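PDB 4DXK: mandelate racemase / muconate lactonizing enzyme family protein from Agrobacterium tumefaciens, which probably acts as a metal-dependent lyase or isomerase of the enolase superfamily, mandelate racemase subgroup, although its physiological substrate is not established. Local coordinates for residues T238-D243 with P263-E268; E42-E47 with G78-G83; L356-P361 with G377-P382. All coordinates share one frame; numbering follows the deposited sequence.

Interaction 1: residues T238-D243 with P263-E268; sequences TFWHED and PISASE. With NA (sodium ion), chain C.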
ATOM      1  N   THR A 238     -22.245  12.362  18.733  1.00 11.97           N
ATOM      2  CA  THR A 238     -22.968  11.144  18.398  1.00 11.61           C
ATOM      3  C   THR A 238     -22.149   9.897  18.745  1.00 11.18           C
ATOM      4  O   THR A 238     -20.919   9.928  18.748  1.00 12.45           O
ATOM      5  CB  THR A 238     -23.385  11.146  16.928  1.00 11.57           C
ATOM      6  OG1 THR A 238     -22.231  11.382  16.112  1.00 11.46           O
ATOM      7  CG2 THR A 238     -24.410  12.243  16.680  1.00 13.55           C
ATOM      8  N   PHE A 239     -22.843   8.810  19.051  1.00 10.87           N
ATOM      9  CA  PHE A 239     -22.196   7.603  19.551  1.00 10.22           C
ATOM     10  C   PHE A 239     -21.743   6.678  18.425  1.00  9.86           C
ATOM     11  O   PHE A 239     -20.636   6.138  18.458  1.00 10.79           O
ATOM     12  CB  PHE A 239     -23.155   6.866  20.482  1.00 11.06           C
ATOM     13  CG  PHE A 239     -22.534   5.714  21.212  1.00 11.38           C
ATOM     14  CD1 PHE A 239     -21.597   5.932  22.213  1.00 12.76           C
ATOM     15  CD2 PHE A 239     -22.887   4.409  20.901  1.00 13.09           C
ATOM     16  CE1 PHE A 239     -21.027   4.868  22.902  1.00 12.96           C
ATOM     17  CE2 PHE A 239     -22.331   3.340  21.590  1.00 13.97           C
ATOM     18  CZ  PHE A 239     -21.392   3.571  22.586  1.00 13.36           C
ATOM     19  N   TRP A 240     -22.611   6.482  17.438  1.00  9.07           N
ATOM     20  CA  TRP A 240     -22.242   5.738  16.238  1.00  8.20           C
ATOM     21  C   TRP A 240     -23.060   6.209  15.054  1.00  8.33           C
ATOM     22  O   TRP A 240     -24.128   6.801  15.238  1.00  9.02           O
ATOM     23  CB  TRP A 240     -22.314   4.221  16.466  1.00  9.20           C
ATOM     24  CG  TRP A 240     -23.650   3.499  16.450  1.00  8.79           C
ATOM     25  CD1 TRP A 240     -24.702   3.655  15.575  1.00  9.29           C
ATOM     26  CD2 TRP A 240     -24.011   2.416  17.316  1.00  8.94           C
ATOM     27  NE1 TRP A 240     -25.694   2.735  15.863  1.00 10.11           N
ATOM     28  CE2 TRP A 240     -25.284   1.961  16.919  1.00  9.10           C
ATOM     29  CE3 TRP A 240     -23.379   1.794  18.396  1.00  9.74           C
ATOM     30  CZ2 TRP A 240     -25.943   0.917  17.582  1.00 10.21           C
ATOM     31  CZ3 TRP A 240     -24.021   0.744  19.029  1.00  9.42           C
ATOM     32  CH2 TRP A 240     -25.290   0.321  18.624  1.00 10.13           C
ATOM     33  N   HIS A 241     -22.545   5.967  13.852  1.00  8.58           N
ATOM     34  CA  HIS A 241     -23.230   6.298  12.607  1.00  8.16           C
ATOM     35  C   HIS A 241     -23.455   5.001  11.866  1.00  8.19           C
ATOM     36  O   HIS A 241     -22.510   4.398  11.332  1.00  8.37           O
ATOM     37  CB  HIS A 241     -22.407   7.273  11.765  1.00  9.53           C
ATOM     38  CG  HIS A 241     -22.318   8.645  12.357  1.00  8.11           C
ATOM     39  ND1 HIS A 241     -21.553   9.650  11.801  1.00  9.11           N
ATOM     40  CD2 HIS A 241     -22.898   9.185  13.455  1.00  9.32           C
ATOM     41  CE1 HIS A 241     -21.661  10.744  12.534  1.00 10.02           C
ATOM     42  NE2 HIS A 241     -22.467  10.487  13.549  1.00  9.90           N
ATOM     43  N   GLU A 242     -24.705   4.554  11.865  1.00  8.09           N
ATOM     44  CA  GLU A 242     -25.054   3.217  11.401  1.00  7.95           C
ATOM     45  C   GLU A 242     -25.499   3.234   9.948  1.00  8.11           C
ATOM     46  O   GLU A 242     -26.367   4.027   9.555  1.00  8.97           O
ATOM     47  CB  GLU A 242     -26.161   2.655  12.290  1.00  9.10           C
ATOM     48  CG  GLU A 242     -26.586   1.225  11.965  1.00  9.71           C
ATOM     49  CD  GLU A 242     -27.565   0.679  12.988  1.00 13.74           C
ATOM     50  OE1 GLU A 242     -27.627   1.208  14.116  1.00 11.01           O
ATOM     51  OE2 GLU A 242     -28.306  -0.277  12.664  1.00 21.01           O
ATOM     52  N   ASP A 243     -24.904   2.348   9.156  1.00  8.09           N
ATOM     53  CA  ASP A 243     -25.243   2.196   7.742  1.00  8.67           C
ATOM     54  C   ASP A 243     -25.333   3.545   7.021  1.00  8.73           C
ATOM     55  O   ASP A 243     -26.347   3.863   6.401  1.00  8.90           O
ATOM     56  CB  ASP A 243     -26.524   1.369   7.601  1.00  9.37           C
ATOM     57  CG  ASP A 243     -26.314  -0.078   7.979  1.00 10.99           C
ATOM     58  OD1 ASP A 243     -25.184  -0.554   7.807  1.00 11.61           O
ATOM     59  OD2 ASP A 243     -27.261  -0.737   8.444  1.00 12.65           O
ATOM     60  N   PRO A 263     -17.732   6.473  15.226  1.00  9.62           N
ATOM     61  CA  PRO A 263     -17.429   5.225  14.524  1.00  9.27           C
ATOM     62  C   PRO A 263     -18.592   4.783  13.652  1.00  9.55           C
ATOM     63  O   PRO A 263     -19.768   5.066  13.947  1.00  9.97           O
ATOM     64  CB  PRO A 263     -17.218   4.216  15.661  1.00 11.63           C
ATOM     65  CG  PRO A 263     -17.933   4.804  16.835  1.00 13.93           C
ATOM     66  CD  PRO A 263     -17.765   6.292  16.687  1.00 11.53           C
ATOM     67  N   ILE A 264     -18.253   4.081  12.578  1.00  8.80           N
ATOM     68  CA  ILE A 264     -19.241   3.450  11.724  1.00  9.62           C
ATOM     69  C   ILE A 264     -19.819   2.238  12.434  1.00  9.04           C
ATOM     70  O   ILE A 264     -19.078   1.392  12.949  1.00 11.21           O
ATOM     71  CB  ILE A 264     -18.585   2.977  10.417  1.00  9.47           C
ATOM     72  CG1 ILE A 264     -18.038   4.170   9.635  1.00 10.81           C
ATOM     73  CG2 ILE A 264     -19.565   2.184   9.559  1.00 13.00           C
ATOM     74  CD1 ILE A 264     -17.122   3.772   8.498  1.00 11.94           C
ATOM     75  N   SER A 265     -21.137   2.140  12.442  1.00  8.76           N
ATOM     76  CA  SER A 265     -21.824   0.940  12.863  1.00 10.22           C
ATOM     77  C   SER A 265     -22.267   0.214  11.592  1.00  9.15           C
ATOM     78  O   SER A 265     -23.014   0.767  10.779  1.00 10.08           O
ATOM     79  CB  SER A 265     -23.016   1.352  13.721  1.00 10.82           C
ATOM     80  OG  SER A 265     -23.908   0.310  13.967  1.00 21.45           O
ATOM     81  N   ALA A 266     -21.768  -1.001  11.390  1.00  7.82           N
ATOM     82  CA  ALA A 266     -22.001  -1.746  10.156  1.00  8.08           C
ATOM     83  C   ALA A 266     -21.859  -3.233  10.454  1.00  7.46           C
ATOM     84  O   ALA A 266     -20.945  -3.607  11.198  1.00  7.58           O
ATOM     85  CB  ALA A 266     -20.983  -1.339   9.094  1.00  9.40           C
ATOM     86  N   SER A 267     -22.740  -4.090   9.927  1.00  7.58           N
ATOM     87  CA  SER A 267     -24.033  -3.730   9.344  1.00  7.23           C
ATOM     88  C   SER A 267     -24.973  -4.925   9.452  1.00  7.85           C
ATOM     89  O   SER A 267     -24.618  -6.037   9.044  1.00  8.00           O
ATOM     90  CB  SER A 267     -23.929  -3.357   7.866  1.00  7.36           C
ATOM     91  OG  SER A 267     -25.230  -3.118   7.334  1.00  7.53           O
ATOM     92  N   GLU A 268     -26.187  -4.677   9.933  1.00  8.04           N
ATOM     93  CA  GLU A 268     -27.250  -5.677   9.929  1.00  8.34           C
ATOM     94  C   GLU A 268     -27.537  -6.202   8.518  1.00  7.66           C
ATOM     95  O   GLU A 268     -28.115  -7.280   8.359  1.00  8.68           O
ATOM     96  CB  GLU A 268     -28.525  -5.074  10.528  1.00 10.12           C
ATOM     97  CG  GLU A 268     -29.144  -3.977   9.654  1.00 11.27           C
ATOM     98  CD  GLU A 268     -30.236  -3.170  10.334  1.00 11.87           C
ATOM     99  OE1 GLU A 268     -30.068  -2.818  11.513  1.00 17.08           O
ATOM    100  OE2 GLU A 268     -31.264  -2.877   9.677  1.00 15.63           O
TER
HETATM  101 NA    NA C 502     -30.395  -0.508  11.685  1.00 12.83          NA
HETATM  102  O   HOH W   1     -26.519  -2.013  10.781  1.00 10.80           O
HETATM  103  O   HOH W   2     -29.546   0.024   9.586  1.00 23.75           O
HETATM  104  O   HOH W   3     -32.480  -0.814  10.629  1.00 23.27           O
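Ser265 and Asp243 bury more surface than any other residues of this contact between neighbouring parallel strands 240-242 and 264-266 of the enolase-superfamily barrel, joined through helix 253-259 as a beta-alpha-beta unit. Ser265 lies under the indole of Trp240: its CB is 3.5 Å from the centroid of the five-membered ring and 15° off the ring normal, a CH-pi contact over the face. With OG anti to its backbone N (chi1 168°), the hydroxyl rides over the rim of the same face and reaches Glu242 CG. Trp240 NE1 donates to Glu242 OE1 at 3.0 Å, a bent bond that meets the carboxylate on its anti side; Lys172 forms a salt bridge to the same oxygen. The backbones are zipped by His241 N to Pro263 O, Ser265 N to His241 O and Asp243 N to Ser265 O. Beyond the strand end, Asp243 OD1 accepts the hydroxyl of Ser267 at 2.6 Å on its syn side, just after the cis peptide between Ala266 and Ser267. Asp243 OD2 takes protons from two waters: one also donates to Glu242 OE2 and accepts from Glu268 N, while the other is a sodium ligand. Glu268 OE2 is hydrogen-bonded to Tyr71 OH of a neighbouring subunit and to another metal-bound water. Glu242 OE2 and Glu268 OE1 each bind the sodium ion at 2.3 Å, their carboxylate planes 70° apart, and Glu216 completes the protein ligands. Glu242 OE2 and Glu268 OE1 approach to 3.3 Å without a hydrogen bond, so the cation probably offsets their repulsion, with Asp243 acting from the second shell through the metal-bound water.

Interaction 2: residues E42-E47 with G78-G83; sequences ETYVHE and GAEVRG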
ATOM      1  N   GLU A  42     -40.380 -18.600   3.295  1.00  8.67           N
ATOM      2  CA  GLU A  42     -41.136 -19.821   3.548  1.00  9.85           C
ATOM      3  C   GLU A  42     -41.039 -20.790   2.373  1.00  9.92           C
ATOM      4  O   GLU A  42     -40.816 -21.992   2.561  1.00  9.74           O
ATOM      5  CB  GLU A  42     -42.597 -19.511   3.853  1.00 10.33           C
ATOM      6  CG  GLU A  42     -43.476 -20.755   3.954  1.00 10.49           C
ATOM      7  CD  GLU A  42     -44.859 -20.415   4.424  1.00 11.32           C
ATOM      8  OE1 GLU A  42     -45.529 -19.591   3.762  1.00 12.00           O
ATOM      9  OE2 GLU A  42     -45.269 -20.966   5.464  1.00 12.36           O
ATOM     10  N   THR A  43     -41.215 -20.280   1.157  1.00  8.95           N
ATOM     11  CA  THR A  43     -41.113 -21.143  -0.014  1.00  8.90           C
ATOM     12  C   THR A  43     -39.735 -21.802  -0.060  1.00  9.25           C
ATOM     13  O   THR A  43     -39.605 -22.994  -0.345  1.00  9.76           O
ATOM     14  CB  THR A  43     -41.365 -20.359  -1.308  1.00 10.36           C
ATOM     15  OG1 THR A  43     -42.691 -19.824  -1.279  1.00 10.54           O
ATOM     16  CG2 THR A  43     -41.225 -21.261  -2.525  1.00 10.56           C
ATOM     17  N   TYR A  44     -38.704 -21.016   0.225  1.00  9.53           N
ATOM     18  CA  TYR A  44     -37.332 -21.512   0.235  1.00  9.42           C
ATOM     19  C   TYR A  44     -37.111 -22.604   1.286  1.00  7.90           C
ATOM     20  O   TYR A  44     -36.436 -23.606   1.023  1.00  9.28           O
ATOM     21  CB  TYR A  44     -36.357 -20.352   0.463  1.00  8.99           C
ATOM     22  CG  TYR A  44     -34.944 -20.798   0.776  1.00  8.18           C
ATOM     23  CD1 TYR A  44     -34.065 -21.162  -0.239  1.00  8.62           C
ATOM     24  CD2 TYR A  44     -34.499 -20.881   2.085  1.00  8.51           C
ATOM     25  CE1 TYR A  44     -32.784 -21.582   0.048  1.00  8.46           C
ATOM     26  CE2 TYR A  44     -33.210 -21.304   2.384  1.00  9.14           C
ATOM     27  CZ  TYR A  44     -32.358 -21.651   1.354  1.00  8.55           C
ATOM     28  OH  TYR A  44     -31.069 -22.055   1.615  1.00  8.69           O
ATOM     29  N   VAL A  45     -37.660 -22.412   2.479  1.00  8.01           N
ATOM     30  CA  VAL A  45     -37.505 -23.409   3.531  1.00  8.84           C
ATOM     31  C   VAL A  45     -37.996 -24.776   3.058  1.00  8.79           C
ATOM     32  O   VAL A  45     -37.321 -25.784   3.266  1.00  9.75           O
ATOM     33  CB  VAL A  45     -38.229 -22.972   4.816  1.00  8.56           C
ATOM     34  CG1 VAL A  45     -38.279 -24.097   5.825  1.00 10.74           C
ATOM     35  CG2 VAL A  45     -37.538 -21.755   5.420  1.00 10.85           C
ATOM     36  N   HIS A  46     -39.142 -24.798   2.386  1.00  9.01           N
ATOM     37  CA  HIS A  46     -39.691 -26.059   1.904  1.00  9.96           C
ATOM     38  C   HIS A  46     -39.071 -26.542   0.593  1.00 11.15           C
ATOM     39  O   HIS A  46     -38.917 -27.743   0.400  1.00 12.45           O
ATOM     40  CB  HIS A  46     -41.213 -25.974   1.816  1.00 11.68           C
ATOM     41  CG  HIS A  46     -41.849 -25.705   3.138  1.00  9.17           C
ATOM     42  ND1 HIS A  46     -41.991 -26.680   4.102  1.00 11.56           N
ATOM     43  CD2 HIS A  46     -42.324 -24.560   3.683  1.00 10.34           C
ATOM     44  CE1 HIS A  46     -42.547 -26.150   5.178  1.00 10.42           C
ATOM     45  NE2 HIS A  46     -42.755 -24.866   4.949  1.00 10.96           N
ATOM     46  N   GLU A  47     -38.692 -25.619  -0.291  1.00 10.44           N
ATOM     47  CA  GLU A  47     -38.122 -25.992  -1.590  1.00 11.50           C
ATOM     48  C   GLU A  47     -36.687 -26.504  -1.453  1.00 10.33           C
ATOM     49  O   GLU A  47     -36.298 -27.468  -2.121  1.00 11.71           O
ATOM     50  CB  GLU A  47     -38.160 -24.803  -2.572  1.00 12.40           C
ATOM     51  CG  GLU A  47     -37.634 -25.129  -3.993  1.00 14.39           C
ATOM     52  CD  GLU A  47     -37.682 -23.946  -4.977  1.00 12.43           C
ATOM     53  OE1 GLU A  47     -37.433 -22.800  -4.555  1.00 13.11           O
ATOM     54  OE2 GLU A  47     -37.948 -24.164  -6.182  1.00 14.22           O
ATOM     55  N   GLY A  78     -29.969 -12.125   1.659  1.00  7.88           N
ATOM     56  CA  GLY A  78     -31.090 -12.516   0.813  1.00  7.82           C
ATOM     57  C   GLY A  78     -31.942 -13.637   1.389  1.00  7.29           C
ATOM     58  O   GLY A  78     -31.688 -14.156   2.479  1.00  7.40           O
ATOM     59  N   ALA A  79     -32.950 -14.035   0.619  1.00  8.12           N
ATOM     60  CA  ALA A  79     -33.996 -14.919   1.136  1.00  7.75           C
ATOM     61  C   ALA A  79     -33.442 -16.257   1.592  1.00  7.41           C
ATOM     62  O   ALA A  79     -33.851 -16.787   2.632  1.00  8.17           O
ATOM     63  CB  ALA A  79     -35.091 -15.118   0.103  1.00  8.56           C
ATOM     64  N   GLU A  80     -32.532 -16.818   0.811  1.00  7.62           N
ATOM     65  CA  GLU A  80     -31.928 -18.099   1.158  1.00  8.01           C
ATOM     66  C   GLU A  80     -31.209 -18.006   2.506  1.00  6.70           C
ATOM     67  O   GLU A  80     -31.361 -18.870   3.378  1.00  7.97           O
ATOM     68  CB  GLU A  80     -30.944 -18.558   0.071  1.00  8.85           C
ATOM     69  CG  GLU A  80     -31.568 -18.831  -1.299  1.00  9.62           C
ATOM     70  CD  GLU A  80     -31.538 -17.667  -2.274  1.00  9.42           C
ATOM     71  OE1 GLU A  80     -31.444 -16.490  -1.872  1.00  8.99           O
ATOM     72  OE2 GLU A  80     -31.620 -17.954  -3.483  1.00 13.86           O
ATOM     73  N   VAL A  81     -30.409 -16.957   2.678  1.00  7.27           N
ATOM     74  CA  VAL A  81     -29.692 -16.781   3.927  1.00  7.10           C
ATOM     75  C   VAL A  81     -30.653 -16.562   5.093  1.00  7.46           C
ATOM     76  O   VAL A  81     -30.439 -17.112   6.179  1.00  7.23           O
ATOM     77  CB  VAL A  81     -28.653 -15.661   3.824  1.00  7.78           C
ATOM     78  CG1 VAL A  81     -28.077 -15.331   5.200  1.00  8.68           C
ATOM     79  CG2 VAL A  81     -27.551 -16.093   2.852  1.00  8.89           C
ATOM     80  N   ARG A  82     -31.714 -15.790   4.890  1.00  7.16           N
ATOM     81  CA  ARG A  82     -32.677 -15.582   5.967  1.00  7.82           C
ATOM     82  C   ARG A  82     -33.324 -16.901   6.394  1.00  7.70           C
ATOM     83  O   ARG A  82     -33.491 -17.166   7.589  1.00  7.75           O
ATOM     84  CB  ARG A  82     -33.727 -14.530   5.574  1.00  8.65           C
ATOM     85  CG  ARG A  82     -33.095 -13.172   5.322  1.00  7.67           C
ATOM     86  CD  ARG A  82     -34.061 -11.997   5.424  1.00  7.94           C
ATOM     87  NE  ARG A  82     -35.228 -12.105   4.546  1.00  7.78           N
ATOM     88  CZ  ARG A  82     -35.217 -11.898   3.231  1.00  8.48           C
ATOM     89  NH1 ARG A  82     -34.088 -11.589   2.594  1.00  9.15           N
ATOM     90  NH2 ARG A  82     -36.353 -12.010   2.545  1.00  9.74           N
ATOM     91  N   GLY A  83     -33.652 -17.754   5.429  1.00  7.03           N
ATOM     92  CA  GLY A  83     -34.198 -19.054   5.771  1.00  8.33           C
ATOM     93  C   GLY A  83     -33.196 -19.926   6.501  1.00  7.94           C
ATOM     94  O   GLY A  83     -33.522 -20.568   7.502  1.00  7.83           O
TER
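Tyr44 lies across Glu80, its ring set against the first turn of helix 79-99. CG is anti to the backbone N (chi1 168°), which sends the ring from CB toward the other helix. CG of Tyr44 is already 4.1 Å from Glu80 CA. On one flank CD1 and CE1 lie against the Glu80 side chain, CE1 coming to 3.3 Å from CG of Glu80; on the other, CD2 is 4.1 Å from Gly83 CA and CE2 is 3.2 Å from Glu80 O. The Tyr44 ring centre sits over Glu80 CA at 3.6 Å, 11° off the ring normal, a CH-pi contact on the face. This is a helix-helix crossing in the N-terminal capping domain of the enolase superfamily, the local axes 8.9 Å apart and inclined at 71°. Gly83 makes the close passage possible, since a CB there would clash with Tyr44 CD2; Val45 CG2 packs against its CA at 4.3 Å. Farther out, CZ remains over Glu80, and the hydroxyl is hydrogen-bonded to OD1 of Asn84, one turn beyond Glu80 on helix 79-99. The bend in Glu80 at chi2 leads its carboxylate away from the ring, OE2 pairing with Arg82 of the second subunit in a salt bridge.

Interaction 3: residues L356-P361 with G377-P382; sequences LVTALP and GMELHP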
ATOM      1  N   LEU A 356     -47.320 -13.897  21.097  1.00 18.51           N
ATOM      2  CA  LEU A 356     -46.710 -14.792  20.127  1.00 16.99           C
ATOM      3  C   LEU A 356     -45.950 -15.934  20.794  1.00 17.39           C
ATOM      4  O   LEU A 356     -45.895 -17.051  20.262  1.00 19.58           O
ATOM      5  CB  LEU A 356     -45.757 -14.011  19.224  1.00 18.95           C
ATOM      6  CG  LEU A 356     -46.385 -13.089  18.183  1.00 25.61           C
ATOM      7  CD1 LEU A 356     -45.325 -12.198  17.560  1.00 32.10           C
ATOM      8  CD2 LEU A 356     -47.087 -13.913  17.112  1.00 26.84           C
ATOM      9  N   VAL A 357     -45.342 -15.650  21.944  1.00 15.38           N
ATOM     10  CA  VAL A 357     -44.451 -16.608  22.591  1.00 14.11           C
ATOM     11  C   VAL A 357     -44.755 -16.745  24.077  1.00 14.88           C
ATOM     12  O   VAL A 357     -45.450 -15.910  24.650  1.00 16.91           O
ATOM     13  CB  VAL A 357     -42.974 -16.224  22.397  1.00 14.96           C
ATOM     14  CG1 VAL A 357     -42.569 -16.347  20.924  1.00 15.51           C
ATOM     15  CG2 VAL A 357     -42.731 -14.810  22.905  1.00 16.77           C
ATOM     16  N   THR A 358     -44.220 -17.793  24.698  1.00 14.12           N
ATOM     17  CA  THR A 358     -44.570 -18.139  26.076  1.00 14.58           C
ATOM     18  C   THR A 358     -43.823 -17.331  27.130  1.00 16.01           C
ATOM     19  O   THR A 358     -44.256 -17.254  28.282  1.00 18.62           O
ATOM     20  CB  THR A 358     -44.293 -19.616  26.359  1.00 15.34           C
ATOM     21  OG1 THR A 358     -42.932 -19.913  26.020  1.00 16.02           O
ATOM     22  CG2 THR A 358     -45.231 -20.506  25.553  1.00 18.04           C
ATOM     23  N   ALA A 359     -42.696 -16.747  26.747  1.00 15.11           N
ATOM     24  CA  ALA A 359     -41.880 -15.970  27.670  1.00 17.09           C
ATOM     25  C   ALA A 359     -41.021 -15.024  26.861  1.00 16.30           C
ATOM     26  O   ALA A 359     -40.772 -15.263  25.678  1.00 15.67           O
ATOM     27  CB  ALA A 359     -41.005 -16.882  28.518  1.00 19.20           C
ATOM     28  N   LEU A 360     -40.561 -13.958  27.502  1.00 15.89           N
ATOM     29  CA  LEU A 360     -39.784 -12.924  26.835  1.00 15.75           C
ATOM     30  C   LEU A 360     -38.559 -12.560  27.649  1.00 15.06           C
ATOM     31  O   LEU A 360     -38.548 -12.737  28.865  1.00 16.16           O
ATOM     32  CB  LEU A 360     -40.638 -11.667  26.647  1.00 18.65           C
ATOM     33  CG  LEU A 360     -41.760 -11.749  25.615  1.00 15.92           C
ATOM     34  CD1 LEU A 360     -42.685 -10.546  25.721  1.00 19.04           C
ATOM     35  CD2 LEU A 360     -41.175 -11.845  24.217  1.00 19.19           C
ATOM     36  N   PRO A 361     -37.525 -12.027  26.984  1.00 13.64           N
ATOM     37  CA  PRO A 361     -36.416 -11.415  27.721  1.00 12.86           C
ATOM     38  C   PRO A 361     -36.989 -10.309  28.590  1.00 18.56           C
ATOM     39  O   PRO A 361     -37.996  -9.698  28.221  1.00 23.30           O
ATOM     40  CB  PRO A 361     -35.552 -10.805  26.615  1.00 16.64           C
ATOM     41  CG  PRO A 361     -35.912 -11.559  25.380  1.00 17.65           C
ATOM     42  CD  PRO A 361     -37.355 -11.921  25.526  1.00 15.44           C
ATOM     43  N   GLY A 377     -35.450 -20.530  25.856  1.00  9.10           N
ATOM     44  CA  GLY A 377     -36.287 -20.208  27.003  1.00 10.31           C
ATOM     45  C   GLY A 377     -37.675 -19.723  26.597  1.00 11.16           C
ATOM     46  O   GLY A 377     -38.359 -19.052  27.377  1.00 13.07           O
ATOM     47  N   MET A 378     -38.102 -20.057  25.380  1.00 11.39           N
ATOM     48  CA  MET A 378     -39.437 -19.682  24.937  1.00 12.17           C
ATOM     49  C   MET A 378     -39.913 -20.601  23.830  1.00 10.55           C
ATOM     50  O   MET A 378     -39.111 -21.203  23.116  1.00 11.86           O
ATOM     51  CB  MET A 378     -39.430 -18.250  24.408  1.00 12.06           C
ATOM     52  CG  MET A 378     -38.821 -18.184  23.021  1.00 13.87           C
ATOM     53  SD  MET A 378     -38.062 -16.671  22.449  1.00 18.77           S
ATOM     54  CE  MET A 378     -39.404 -15.519  22.415  1.00 23.28           C
ATOM     55  N   GLU A 379     -41.239 -20.723  23.728  0.60 10.75           N
ATOM     56  CA  GLU A 379     -41.913 -21.472  22.670  0.60 15.35           C
ATOM     57  C   GLU A 379     -43.004 -20.577  22.070  0.60 12.45           C
ATOM     58  O   GLU A 379     -43.331 -19.543  22.644  0.60 12.69           O
ATOM     59  CB  GLU A 379     -42.550 -22.743  23.244  0.60 17.19           C
ATOM     60  CG  GLU A 379     -41.572 -23.869  23.605  0.60 15.03           C
ATOM     61  CD  GLU A 379     -40.717 -23.570  24.835  0.60 19.29           C
ATOM     62  OE1 GLU A 379     -41.248 -23.014  25.822  0.60 20.88           O
ATOM     63  OE2 GLU A 379     -39.510 -23.899  24.815  0.60 20.05           O
ATOM     64  N   LEU A 380     -43.558 -20.953  20.918  1.00 13.37           N
ATOM     65  CA  LEU A 380     -44.746 -20.271  20.421  1.00 14.39           C
ATOM     66  C   LEU A 380     -45.868 -20.444  21.441  1.00 14.04           C
ATOM     67  O   LEU A 380     -46.005 -21.499  22.082  1.00 15.44           O
ATOM     68  CB  LEU A 380     -45.179 -20.794  19.050  1.00 16.56           C
ATOM     69  CG  LEU A 380     -44.297 -20.379  17.872  1.00 17.67           C
ATOM     70  CD1 LEU A 380     -44.919 -20.833  16.566  1.00 20.46           C
ATOM     71  CD2 LEU A 380     -44.068 -18.878  17.849  1.00 17.90           C
ATOM     72  N   HIS A 381     -46.650 -19.386  21.608  1.00 16.27           N
ATOM     73  CA  HIS A 381     -47.714 -19.372  22.596  1.00 18.62           C
ATOM     74  C   HIS A 381     -48.760 -20.426  22.231  1.00 18.22           C
ATOM     75  O   HIS A 381     -49.078 -20.594  21.053  1.00 20.57           O
ATOM     76  CB  HIS A 381     -48.348 -17.980  22.631  1.00 21.90           C
ATOM     77  CG  HIS A 381     -49.110 -17.686  23.885  1.00 22.95           C
ATOM     78  ND1 HIS A 381     -50.355 -18.218  24.140  1.00 22.66           N
ATOM     79  CD2 HIS A 381     -48.811 -16.899  24.946  1.00 24.13           C
ATOM     80  CE1 HIS A 381     -50.788 -17.778  25.310  1.00 26.56           C
ATOM     81  NE2 HIS A 381     -49.871 -16.974  25.817  1.00 25.43           N
ATOM     82  N   PRO A 382     -49.286 -21.161  23.229  1.00 19.50           N
ATOM     83  CA  PRO A 382     -50.314 -22.155  22.895  1.00 19.82           C
ATOM     84  C   PRO A 382     -51.529 -21.495  22.252  1.00 21.42           C
ATOM     85  O   PRO A 382     -51.811 -20.333  22.559  1.00 22.99           O
ATOM     86  CB  PRO A 382     -50.673 -22.777  24.254  1.00 26.31           C
ATOM     87  CG  PRO A 382     -50.119 -21.846  25.284  1.00 34.14           C
ATOM     88  CD  PRO A 382     -48.925 -21.195  24.656  1.00 22.77           C
TER
HETATM   89  O   HOH W   4     -41.586 -20.743  28.348  1.00 39.42           O
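A single backbone bridge, Val357 with Leu380, ties together two irregular loops of the enolase-type C-terminal domain: one follows helix 353-356, the other leads toward strand 390-396. The CA atoms of the bridged pair are 4.3 Å apart. On either side of it run backbone bonds, His381 N to Leu356 O at 2.8 Å and Thr358 N to Glu379 O, also 2.8 Å. Thr358 adds a third link: OG1, held between its own backbone N and carbonyl carbon (chi1 54°), accepts Glu379 N at 3.0 Å and is also hydrogen-bonded to a water. Its methyl CG2 turns the other way, to Leu380 O and CD of Pro382. Next to the bridge, Met378 bends at chi3 so that CE presses on Val357 CG2 at 3.4 Å, tighter than usual for two carbons, and Pro323 of helix 323-335 touches both side chains. Ala359 O, buried beside Met378 CB, finds no polar partner. The His381 ring is fixed by ND1, which donates in its own plane to a lone pair of Pro382 O at 3.0 Å, while CD2 brings the ring edge to Val357 O, 3.5 Å away.

In the fold
Interaction 1 holds the metal site itself; a phosphate ion, probably from the crystallisation liquor, lies about 3 Å from the Glu268 side chain. Interaction 2 belongs to the N-terminal domain; its centre is about 28 Å from that of interaction 1, yet their nearest atoms are about 8 Å apart. Both touch the second subunit, whose Tyr71 hydrogen-bonds Glu268 and whose Arg82 pairs with Glu80, so this interface reaches both metal site and helix crossing. Interaction 3 lies in the same enolase-type C-terminal domain as interaction 1 but about 17 Å from it at the nearest atoms, and no other chain touches its segments. Interactions 2 and 3 are about 23 Å apart between centres and about 11 Å at their nearest atoms.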